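Local coordinates for Two-component system response regulator/GGDEF domain protein (Aeromonas salmonicida, PDB 3LUF) that probably makes cyclic di-GMP from two GTP molecules as a whole protein, this piece holding its paired receiver domains, each with a bound magnesium ion, at residues 164-177 with 191-205. Residues are numbered along the deposited sequence; the frame is centred on the assembly and turned at random.
Unlike the reference sequence in segment 164-177: His167 (reference Asn). With MG (magnesium ion), chain F.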
# COMPACT_ATOMS: atom_id res chain seq x y z
N LEU B 164 -0.72 23.83 3.98
CA LEU B 164 -2.03 23.17 4.05
C LEU B 164 -3.16 24.17 4.27
O LEU B 164 -4.25 24.04 3.67
CB LEU B 164 -2.04 22.09 5.13
CG LEU B 164 -1.20 20.85 4.76
CD1 LEU B 164 -0.91 19.93 6.01
CD2 LEU B 164 -1.84 20.00 3.64
N GLU B 165 -2.90 25.18 5.11
CA GLU B 165 -3.88 26.24 5.35
C GLU B 165 -4.17 26.97 4.06
O GLU B 165 -5.32 27.22 3.73
CB GLU B 165 -3.38 27.28 6.35
CG GLU B 165 -3.39 26.89 7.78
CD GLU B 165 -4.76 26.52 8.30
OE1 GLU B 165 -4.82 25.55 9.06
OE2 GLU B 165 -5.78 27.17 7.96
N GLN B 166 -3.10 27.28 3.32
CA GLN B 166 -3.21 28.07 2.09
C GLN B 166 -3.73 27.28 0.89
O GLN B 166 -4.28 27.84 -0.06
CB GLN B 166 -1.86 28.73 1.78
CG GLN B 166 -1.46 29.86 2.78
CD GLN B 166 -2.48 31.04 2.87
OE1 GLN B 166 -2.98 31.53 1.86
NE2 GLN B 166 -2.76 31.50 4.10
N HIS B 167 -3.60 25.95 0.97
CA HIS B 167 -4.00 25.06 -0.13
C HIS B 167 -4.85 23.88 0.33
O HIS B 167 -4.36 22.73 0.38
CB HIS B 167 -2.75 24.58 -0.87
CG HIS B 167 -1.95 25.69 -1.45
ND1 HIS B 167 -2.34 26.36 -2.59
CD2 HIS B 167 -0.80 26.28 -1.03
CE1 HIS B 167 -1.46 27.32 -2.86
NE2 HIS B 167 -0.52 27.29 -1.93
N PRO B 168 -6.14 24.13 0.64
CA PRO B 168 -7.00 23.09 1.22
C PRO B 168 -7.34 21.93 0.29
O PRO B 168 -7.89 20.95 0.77
CB PRO B 168 -8.28 23.85 1.59
CG PRO B 168 -8.25 25.13 0.80
CD PRO B 168 -6.79 25.46 0.66
N ALA B 169 -7.00 22.01 -1.00
CA ALA B 169 -7.27 20.91 -1.89
C ALA B 169 -6.20 19.82 -1.75
O ALA B 169 -6.41 18.72 -2.30
CB ALA B 169 -7.34 21.37 -3.33
N ILE B 170 -5.08 20.11 -1.09
CA ILE B 170 -3.99 19.10 -0.92
C ILE B 170 -4.64 17.87 -0.27
O ILE B 170 -5.31 18.02 0.76
CB ILE B 170 -2.82 19.63 -0.08
CG1 ILE B 170 -2.00 20.65 -0.89
CG2 ILE B 170 -1.90 18.47 0.39
CD1 ILE B 170 -1.01 21.52 -0.05
N ARG B 171 -4.49 16.68 -0.86
CA ARG B 171 -5.16 15.49 -0.31
C ARG B 171 -4.19 14.44 0.21
O ARG B 171 -4.60 13.44 0.80
CB ARG B 171 -6.09 14.88 -1.35
CG ARG B 171 -5.37 14.18 -2.51
CD ARG B 171 -6.42 13.57 -3.43
NE ARG B 171 -7.19 14.65 -4.07
CZ ARG B 171 -8.25 14.45 -4.84
NH1 ARG B 171 -8.72 13.20 -5.02
NH2 ARG B 171 -8.88 15.50 -5.38
N LEU B 172 -2.89 14.64 -0.06
CA LEU B 172 -1.92 13.61 0.33
C LEU B 172 -0.64 14.32 0.76
O LEU B 172 -0.19 15.25 0.10
CB LEU B 172 -1.67 12.64 -0.83
CG LEU B 172 -0.42 11.74 -0.70
CD1 LEU B 172 -0.73 10.75 0.36
CD2 LEU B 172 -0.05 11.03 -1.99
N VAL B 173 -0.12 13.92 1.91
CA VAL B 173 1.09 14.48 2.47
C VAL B 173 2.09 13.34 2.67
O VAL B 173 1.72 12.28 3.20
CB VAL B 173 0.88 15.15 3.85
CG1 VAL B 173 2.20 15.80 4.29
CG2 VAL B 173 -0.24 16.17 3.82
N LEU B 174 3.33 13.55 2.21
CA LEU B 174 4.44 12.65 2.50
C LEU B 174 5.35 13.33 3.51
O LEU B 174 5.80 14.44 3.30
CB LEU B 174 5.22 12.32 1.22
CG LEU B 174 4.45 11.66 0.06
CD1 LEU B 174 3.67 12.67 -0.79
CD2 LEU B 174 5.46 11.00 -0.84
N VAL B 175 5.63 12.64 4.61
CA VAL B 175 6.23 13.25 5.82
C VAL B 175 7.52 12.57 6.24
O VAL B 175 7.52 11.41 6.60
CB VAL B 175 5.24 13.20 7.01
CG1 VAL B 175 5.86 13.88 8.23
CG2 VAL B 175 3.95 13.92 6.65
N ASP B 176 8.61 13.33 6.21
CA ASP B 176 9.90 12.92 6.73
C ASP B 176 9.86 12.88 8.24
O ASP B 176 9.40 13.84 8.89
CB ASP B 176 10.94 13.96 6.27
CG ASP B 176 12.34 13.69 6.77
OD1 ASP B 176 12.72 12.51 6.94
OD2 ASP B 176 13.06 14.68 7.00
N TYR B 177 10.37 11.81 8.84
CA TYR B 177 10.41 11.76 10.28
C TYR B 177 11.43 12.74 10.88
O TYR B 177 11.08 13.55 11.74
CB TYR B 177 10.63 10.35 10.80
CG TYR B 177 10.95 10.37 12.28
CD1 TYR B 177 9.94 10.52 13.22
CD2 TYR B 177 12.27 10.32 12.73
CE1 TYR B 177 10.23 10.57 14.58
CE2 TYR B 177 12.57 10.38 14.09
CZ TYR B 177 11.55 10.49 15.00
OH TYR B 177 11.85 10.54 16.35
N LEU B 191 -1.98 16.89 12.50
CA LEU B 191 -2.84 16.80 11.34
C LEU B 191 -4.07 15.96 11.67
O LEU B 191 -5.20 16.30 11.31
CB LEU B 191 -2.08 16.22 10.11
CG LEU B 191 -1.01 17.16 9.55
CD1 LEU B 191 -0.32 16.49 8.35
CD2 LEU B 191 -1.60 18.52 9.12
N ARG B 192 -3.84 14.85 12.35
CA ARG B 192 -4.95 13.92 12.60
C ARG B 192 -5.89 14.44 13.68
O ARG B 192 -7.02 13.95 13.78
CB ARG B 192 -4.42 12.56 13.00
CG ARG B 192 -4.01 11.70 11.83
CD ARG B 192 -5.20 11.11 11.07
NE ARG B 192 -4.71 10.48 9.84
CZ ARG B 192 -4.72 11.06 8.63
NH1 ARG B 192 -5.24 12.26 8.48
NH2 ARG B 192 -4.23 10.41 7.57
N GLU B 193 -5.45 15.41 14.48
CA GLU B 193 -6.42 16.07 15.39
C GLU B 193 -7.49 16.88 14.65
O GLU B 193 -8.58 17.12 15.21
CB GLU B 193 -5.67 16.98 16.38
CG GLU B 193 -4.83 16.18 17.39
CD GLU B 193 -4.44 17.01 18.58
OE1 GLU B 193 -3.85 18.07 18.37
OE2 GLU B 193 -4.72 16.59 19.74
N ARG B 194 -7.20 17.24 13.40
CA ARG B 194 -8.11 18.01 12.53
C ARG B 194 -8.70 17.18 11.38
O ARG B 194 -9.88 17.38 11.02
CB ARG B 194 -7.39 19.21 11.89
CG ARG B 194 -7.00 20.31 12.78
CD ARG B 194 -6.40 21.44 11.93
NE ARG B 194 -7.39 22.39 11.42
CZ ARG B 194 -7.09 23.39 10.59
NH1 ARG B 194 -5.85 23.52 10.12
NH2 ARG B 194 -8.03 24.23 10.19
N TYR B 195 -7.89 16.33 10.74
CA TYR B 195 -8.27 15.67 9.49
C TYR B 195 -8.25 14.16 9.60
O TYR B 195 -7.26 13.60 10.10
CB TYR B 195 -7.33 16.09 8.35
CG TYR B 195 -7.34 17.60 8.14
CD1 TYR B 195 -8.54 18.25 7.83
CD2 TYR B 195 -6.20 18.36 8.37
CE1 TYR B 195 -8.60 19.65 7.69
CE2 TYR B 195 -6.22 19.77 8.20
CZ TYR B 195 -7.45 20.39 7.88
OH TYR B 195 -7.50 21.75 7.72
N SER B 196 -9.32 13.51 9.14
CA SER B 196 -9.42 12.04 9.09
C SER B 196 -8.57 11.48 7.94
O SER B 196 -8.07 12.22 7.08
CB SER B 196 -10.88 11.59 8.87
OG SER B 196 -11.29 11.85 7.52
N LYS B 197 -8.40 10.16 7.96
CA LYS B 197 -7.67 9.46 6.88
C LYS B 197 -8.29 9.65 5.51
O LYS B 197 -7.58 9.54 4.50
CB LYS B 197 -7.58 7.97 7.17
CG LYS B 197 -6.53 7.58 8.17
CD LYS B 197 -6.53 6.06 8.36
CE LYS B 197 -5.55 5.64 9.43
NZ LYS B 197 -5.11 4.24 9.15
N GLN B 198 -9.60 9.92 5.47
CA GLN B 198 -10.29 10.14 4.20
C GLN B 198 -10.17 11.60 3.77
O GLN B 198 -10.26 11.93 2.58
CB GLN B 198 -11.76 9.68 4.28
CG GLN B 198 -12.64 10.02 3.02
CD GLN B 198 -12.05 9.50 1.70
OE1 GLN B 198 -11.92 10.24 0.72
NE2 GLN B 198 -11.67 8.22 1.67
N GLN B 199 -9.95 12.49 4.72
CA GLN B 199 -9.83 13.90 4.39
C GLN B 199 -8.43 14.28 3.91
O GLN B 199 -8.28 15.20 3.10
CB GLN B 199 -10.20 14.78 5.57
CG GLN B 199 -11.72 14.77 5.87
CD GLN B 199 -12.06 15.49 7.13
OE1 GLN B 199 -11.47 15.24 8.19
NE2 GLN B 199 -13.01 16.42 7.05
N LEU B 200 -7.43 13.59 4.45
CA LEU B 200 -6.05 13.92 4.15
C LEU B 200 -5.21 12.66 4.34
O LEU B 200 -4.97 12.26 5.49
CB LEU B 200 -5.56 15.04 5.11
CG LEU B 200 -4.15 15.57 4.86
CD1 LEU B 200 -4.06 16.23 3.45
CD2 LEU B 200 -3.60 16.50 5.97
N ALA B 201 -4.72 12.06 3.24
CA ALA B 201 -3.91 10.82 3.36
C ALA B 201 -2.49 11.22 3.76
O ALA B 201 -1.99 12.25 3.34
CB ALA B 201 -3.89 10.06 2.06
N ILE B 202 -1.86 10.42 4.62
CA ILE B 202 -0.50 10.71 5.01
C ILE B 202 0.32 9.46 4.82
O ILE B 202 -0.08 8.38 5.28
CB ILE B 202 -0.44 11.11 6.49
CG1 ILE B 202 -1.22 12.42 6.71
CG2 ILE B 202 1.03 11.14 7.01
CD1 ILE B 202 -1.51 12.63 8.21
N ILE B 203 1.43 9.59 4.09
CA ILE B 203 2.43 8.52 4.04
C ILE B 203 3.62 8.94 4.89
O ILE B 203 4.27 9.98 4.62
CB ILE B 203 2.93 8.22 2.60
CG1 ILE B 203 1.72 7.92 1.68
CG2 ILE B 203 3.95 7.08 2.63
CD1 ILE B 203 2.06 7.88 0.14
N GLY B 204 3.90 8.14 5.90
CA GLY B 204 5.01 8.46 6.82
C GLY B 204 6.30 7.87 6.27
O GLY B 204 6.37 6.66 6.04
N ILE B 205 7.30 8.72 6.04
CA ILE B 205 8.62 8.27 5.57
C ILE B 205 9.60 8.18 6.73
O ILE B 205 9.70 9.09 7.55
CB ILE B 205 9.18 9.18 4.45
CG1 ILE B 205 8.17 9.28 3.30
CG2 ILE B 205 10.52 8.57 3.93
CD1 ILE B 205 8.47 10.39 2.25
MG MG F . 14.93 14.94 7.63
O HOH W 1 15.20 12.84 7.63
O HOH W 2 16.95 15.25 8.20
O HOH W 3 15.53 14.89 5.60
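Val173 and Val175 reach with both N and O to the strand beside them: Val173 N bonds to Ala201 O (2.9 Å) and its O accepts from Ile203 N, then Val175 N takes Ile203 O and its O accepts from Ile205 N (2.8 Å). Ala201 N to Arg171 O starts this ladder; a weak bond from Tyr177 N to Ile205 O ends it. Apolar side chains pack on both faces. On one, Leu172 CD1 lies 3.7 Å from Ala201 CB and also meets Ile203, while Ile205 CD1 touches Leu174 CB. On the other, Val175 CG2 meets Ile202 CG2, and Leu200, with CG anti to its backbone N (chi1 -176°), brings CD1 to 3.5 Å from Ile170 O. Strand 172-176, the central one, and its neighbour 201-207 lie in the parallel 2-1-3-4-5 sheet of a CheY-like receiver domain, joined by helix 184-194 in a beta-alpha-beta crossover. Between the helices, Leu164 CD1 presses tightly on Leu191 CD2 (3.5 Å). Farther out, Glu165 and Arg194 are modelled as a salt bridge, nearly coplanar but doubtfully short. Where strand 172-176 ends, Asp176 OD2 binds magnesium at 2.0 Å, alongside Asp132 and Tyr178 O, and OD1 accepts from a metal-bound water; Asp176 is this receiver domain's predicted phosphorylation site.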